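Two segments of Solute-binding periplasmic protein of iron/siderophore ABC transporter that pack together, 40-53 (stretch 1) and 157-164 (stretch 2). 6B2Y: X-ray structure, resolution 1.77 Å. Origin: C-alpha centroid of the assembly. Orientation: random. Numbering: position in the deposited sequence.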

# COMPACT_ATOMS: atom_id res chain seq x y z
N THR A 40 -7.81 23.86 -13.18
CA THR A 40 -8.28 23.20 -11.97
C THR A 40 -8.12 21.69 -12.09
O THR A 40 -7.87 21.14 -13.17
CB THR A 40 -9.74 23.55 -11.65
OG1 THR A 40 -10.62 22.87 -12.56
CG2 THR A 40 -9.95 25.05 -11.74
N VAL A 41 -8.25 21.02 -10.94
CA VAL A 41 -8.47 19.57 -10.88
C VAL A 41 -9.66 19.32 -9.97
O VAL A 41 -9.94 20.10 -9.05
CB VAL A 41 -7.23 18.78 -10.38
CG1 VAL A 41 -6.00 19.04 -11.25
CG2 VAL A 41 -6.93 19.09 -8.90
N THR A 42 -10.40 18.26 -10.25
CA THR A 42 -11.38 17.74 -9.31
C THR A 42 -10.71 16.57 -8.60
O THR A 42 -10.30 15.60 -9.25
CB THR A 42 -12.67 17.29 -9.99
OG1 THR A 42 -13.25 18.38 -10.72
CG2 THR A 42 -13.67 16.80 -8.94
N ASP A 43 -10.60 16.64 -7.27
CA ASP A 43 -9.81 15.61 -6.60
C ASP A 43 -10.71 14.46 -6.11
O ASP A 43 -11.90 14.40 -6.41
CB ASP A 43 -8.96 16.23 -5.47
CG ASP A 43 -9.77 16.60 -4.22
OD1 ASP A 43 -10.98 16.37 -4.17
OD2 ASP A 43 -9.15 17.15 -3.28
N MET A 44 -10.11 13.52 -5.38
CA MET A 44 -10.86 12.32 -5.02
C MET A 44 -11.89 12.58 -3.93
O MET A 44 -12.75 11.73 -3.68
CB MET A 44 -9.91 11.19 -4.59
CG MET A 44 -9.00 10.75 -5.72
SD MET A 44 -9.95 10.25 -7.17
CE MET A 44 -10.88 8.92 -6.47
N ALA A 45 -11.83 13.75 -3.29
CA ALA A 45 -12.89 14.19 -2.39
C ALA A 45 -14.00 14.95 -3.11
O ALA A 45 -14.99 15.33 -2.48
CB ALA A 45 -12.29 15.06 -1.27
N GLY A 46 -13.85 15.18 -4.41
CA GLY A 46 -14.79 15.97 -5.16
C GLY A 46 -14.58 17.46 -5.05
O GLY A 46 -15.41 18.23 -5.55
N ARG A 47 -13.50 17.89 -4.40
CA ARG A 47 -13.17 19.31 -4.33
C ARG A 47 -12.60 19.79 -5.66
O ARG A 47 -11.94 19.03 -6.39
CB ARG A 47 -12.16 19.56 -3.22
CG ARG A 47 -12.66 19.09 -1.85
CD ARG A 47 -11.51 18.84 -0.87
NE ARG A 47 -10.74 20.04 -0.54
CZ ARG A 47 -9.55 20.33 -1.06
NH1 ARG A 47 -8.98 19.52 -1.95
NH2 ARG A 47 -8.92 21.44 -0.69
N THR A 48 -12.83 21.06 -5.96
CA THR A 48 -12.26 21.67 -7.15
C THR A 48 -11.16 22.61 -6.71
O THR A 48 -11.38 23.50 -5.88
CB THR A 48 -13.34 22.37 -7.99
OG1 THR A 48 -14.10 23.27 -7.17
CG2 THR A 48 -14.28 21.34 -8.56
N VAL A 49 -9.95 22.38 -7.24
CA VAL A 49 -8.71 22.97 -6.75
C VAL A 49 -8.00 23.62 -7.93
O VAL A 49 -7.74 22.95 -8.93
CB VAL A 49 -7.81 21.90 -6.11
CG1 VAL A 49 -6.51 22.49 -5.55
CG2 VAL A 49 -8.57 21.13 -5.02
N THR A 50 -7.64 24.89 -7.79
CA THR A 50 -6.82 25.53 -8.82
C THR A 50 -5.36 25.12 -8.66
O THR A 50 -4.81 25.15 -7.55
CB THR A 50 -6.96 27.06 -8.76
OG1 THR A 50 -8.28 27.44 -9.12
CG2 THR A 50 -5.98 27.73 -9.72
N ILE A 51 -4.72 24.76 -9.78
CA ILE A 51 -3.37 24.22 -9.80
C ILE A 51 -2.50 25.18 -10.61
O ILE A 51 -2.88 25.56 -11.71
CB ILE A 51 -3.32 22.81 -10.41
CG1 ILE A 51 -4.18 21.85 -9.59
CG2 ILE A 51 -1.88 22.31 -10.54
CD1 ILE A 51 -3.83 21.81 -8.13
N PRO A 52 -1.31 25.55 -10.13
CA PRO A 52 -0.42 26.39 -10.94
C PRO A 52 0.10 25.63 -12.14
O PRO A 52 0.30 24.41 -12.11
CB PRO A 52 0.71 26.75 -9.97
CG PRO A 52 0.73 25.58 -9.01
CD PRO A 52 -0.71 25.20 -8.83
N ALA A 53 0.35 26.38 -13.22
CA ALA A 53 0.82 25.76 -14.46
C ALA A 53 2.18 25.10 -14.31
O ALA A 53 2.51 24.20 -15.09
CB ALA A 53 0.88 26.81 -15.58
N VAL A 157 -2.17 27.54 -0.35
CA VAL A 157 -1.47 26.47 -1.06
C VAL A 157 -2.51 25.42 -1.49
O VAL A 157 -3.32 25.00 -0.66
CB VAL A 157 -0.39 25.84 -0.19
CG1 VAL A 157 0.15 24.56 -0.82
CG2 VAL A 157 0.75 26.82 0.03
N PRO A 158 -2.51 25.00 -2.76
CA PRO A 158 -3.51 24.02 -3.20
C PRO A 158 -3.27 22.66 -2.55
O PRO A 158 -2.15 22.18 -2.51
CB PRO A 158 -3.30 23.95 -4.72
CG PRO A 158 -2.32 25.06 -5.06
CD PRO A 158 -1.56 25.35 -3.83
N VAL A 159 -4.35 22.05 -2.07
CA VAL A 159 -4.31 20.73 -1.45
C VAL A 159 -5.16 19.78 -2.29
O VAL A 159 -6.31 20.10 -2.62
CB VAL A 159 -4.83 20.77 0.00
CG1 VAL A 159 -4.92 19.37 0.58
CG2 VAL A 159 -3.95 21.67 0.87
N VAL A 160 -4.60 18.63 -2.64
CA VAL A 160 -5.28 17.65 -3.49
C VAL A 160 -5.37 16.33 -2.73
O VAL A 160 -4.35 15.85 -2.22
CB VAL A 160 -4.53 17.45 -4.83
CG1 VAL A 160 -5.05 16.21 -5.55
CG2 VAL A 160 -4.64 18.70 -5.69
N PHE A 161 -6.57 15.74 -2.66
CA PHE A 161 -6.80 14.46 -2.00
C PHE A 161 -6.82 13.32 -3.00
O PHE A 161 -7.44 13.43 -4.06
CB PHE A 161 -8.10 14.46 -1.20
CG PHE A 161 -8.05 15.31 0.02
CD1 PHE A 161 -7.59 14.80 1.23
CD2 PHE A 161 -8.42 16.65 -0.04
CE1 PHE A 161 -7.52 15.60 2.35
CE2 PHE A 161 -8.35 17.46 1.09
CZ PHE A 161 -7.90 16.93 2.28
N VAL A 162 -6.14 12.22 -2.66
CA VAL A 162 -6.16 10.97 -3.41
C VAL A 162 -6.69 9.87 -2.50
O VAL A 162 -6.89 10.08 -1.31
CB VAL A 162 -4.77 10.59 -3.96
CG1 VAL A 162 -4.29 11.62 -4.98
CG2 VAL A 162 -3.76 10.43 -2.78
N ASP A 163 -6.93 8.69 -3.08
CA ASP A 163 -7.27 7.54 -2.24
C ASP A 163 -6.76 6.26 -2.88
O ASP A 163 -7.15 5.91 -4.00
CB ASP A 163 -8.77 7.41 -2.01
CG ASP A 163 -9.11 6.16 -1.19
OD1 ASP A 163 -8.51 5.99 -0.11
OD2 ASP A 163 -9.94 5.35 -1.65
N PHE A 164 -5.91 5.54 -2.13
CA PHE A 164 -5.50 4.17 -2.40
C PHE A 164 -5.87 3.24 -1.26
O PHE A 164 -5.52 2.05 -1.30
CB PHE A 164 -3.98 4.09 -2.62
CG PHE A 164 -3.48 5.00 -3.69
CD1 PHE A 164 -3.73 4.71 -5.03
CD2 PHE A 164 -2.77 6.16 -3.36
CE1 PHE A 164 -3.27 5.53 -6.03
CE2 PHE A 164 -2.31 7.00 -4.36
CZ PHE A 164 -2.56 6.69 -5.69
O HOH W 1 -7.06 23.65 -1.58

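A buried carboxylate can organise a turn and at the same time dock that turn onto a neighbouring strand, and the contact between residues 40-53 and 157-164 is a compact example. At its centre lies Asp-43, whose two oxygens divide the work: OD1 binds amides of its own turn, OD2 the arginine side chain and the other strand. OD2 forms a salt bridge with Arg-47, 2.7 Å from Arg-47 NH1, and also accepts a hydrogen bond from the backbone of the other stretch, with Phe-161 N 3.0 Å from Asp-43 OD2. The arginine completes the arrangement: Arg-47 NH1 donates to Val-159 O at 2.8 Å, with a nearly straight N-H...O angle of 166°. One nitrogen thus serves both the carboxylate and a strand carbonyl, and the charged pair satisfies an amide and a carbonyl two residues apart.

The other oxygen, OD1, faces the turn itself. It accepts a hydrogen bond from Arg-47 N, 3.0 Å from Asp-43 OD1, and a weak one from Ala-45 N, 2.9 Å from Asp-43 OD1. These bonds reinforce a type I turn from Asp-43 to Gly-46, closed by Gly-46 N bonding to Asp-43 O at 2.9 Å. The positive phi of Gly-46 suits glycine, since a CB here would be jammed against the preceding carbonyl oxygen. Just beyond the carboxylate, Met-44 N donates to Phe-161 O at 3.0 Å. Phe-161 is therefore held by both its backbone NH and its carbonyl, through a side chain in one case and a main chain in the other.

A water extends the polar network, its oxygen accepting a hydrogen bond from Val-159 N at 3.2 Å and a weak one from Arg-47 NH2 at 3.0 Å. It links the guanidinium to the amide of the same residue whose carbonyl NH1 already binds. Phe-161 CE2 lies over one face of that guanidinium, while Asp-43 OD2 and Arg-47 NH1 sit at the ring edge, near its plane.

Around these bonds the packing is apolar. Ala-45 CB rests 4.2 Å from Phe-161 CB, and Met-44 CG lies 3.7 Å from Val-162 CA, although the end of the methionine leads away. Towards the other end of the contact, Val-160 CG2 is 4.0 Å from both Val-41 CG2 and Ile-51 CD1, and 4.2 Å from Val-49 CG1, so three side chains of the first stretch converge on one methyl. Pro-158 extends this surface: Pro-158 CB is 3.6 Å from Val-49 CG1, and Pro-158 CG is 4.1 Å from Pro-52 CD.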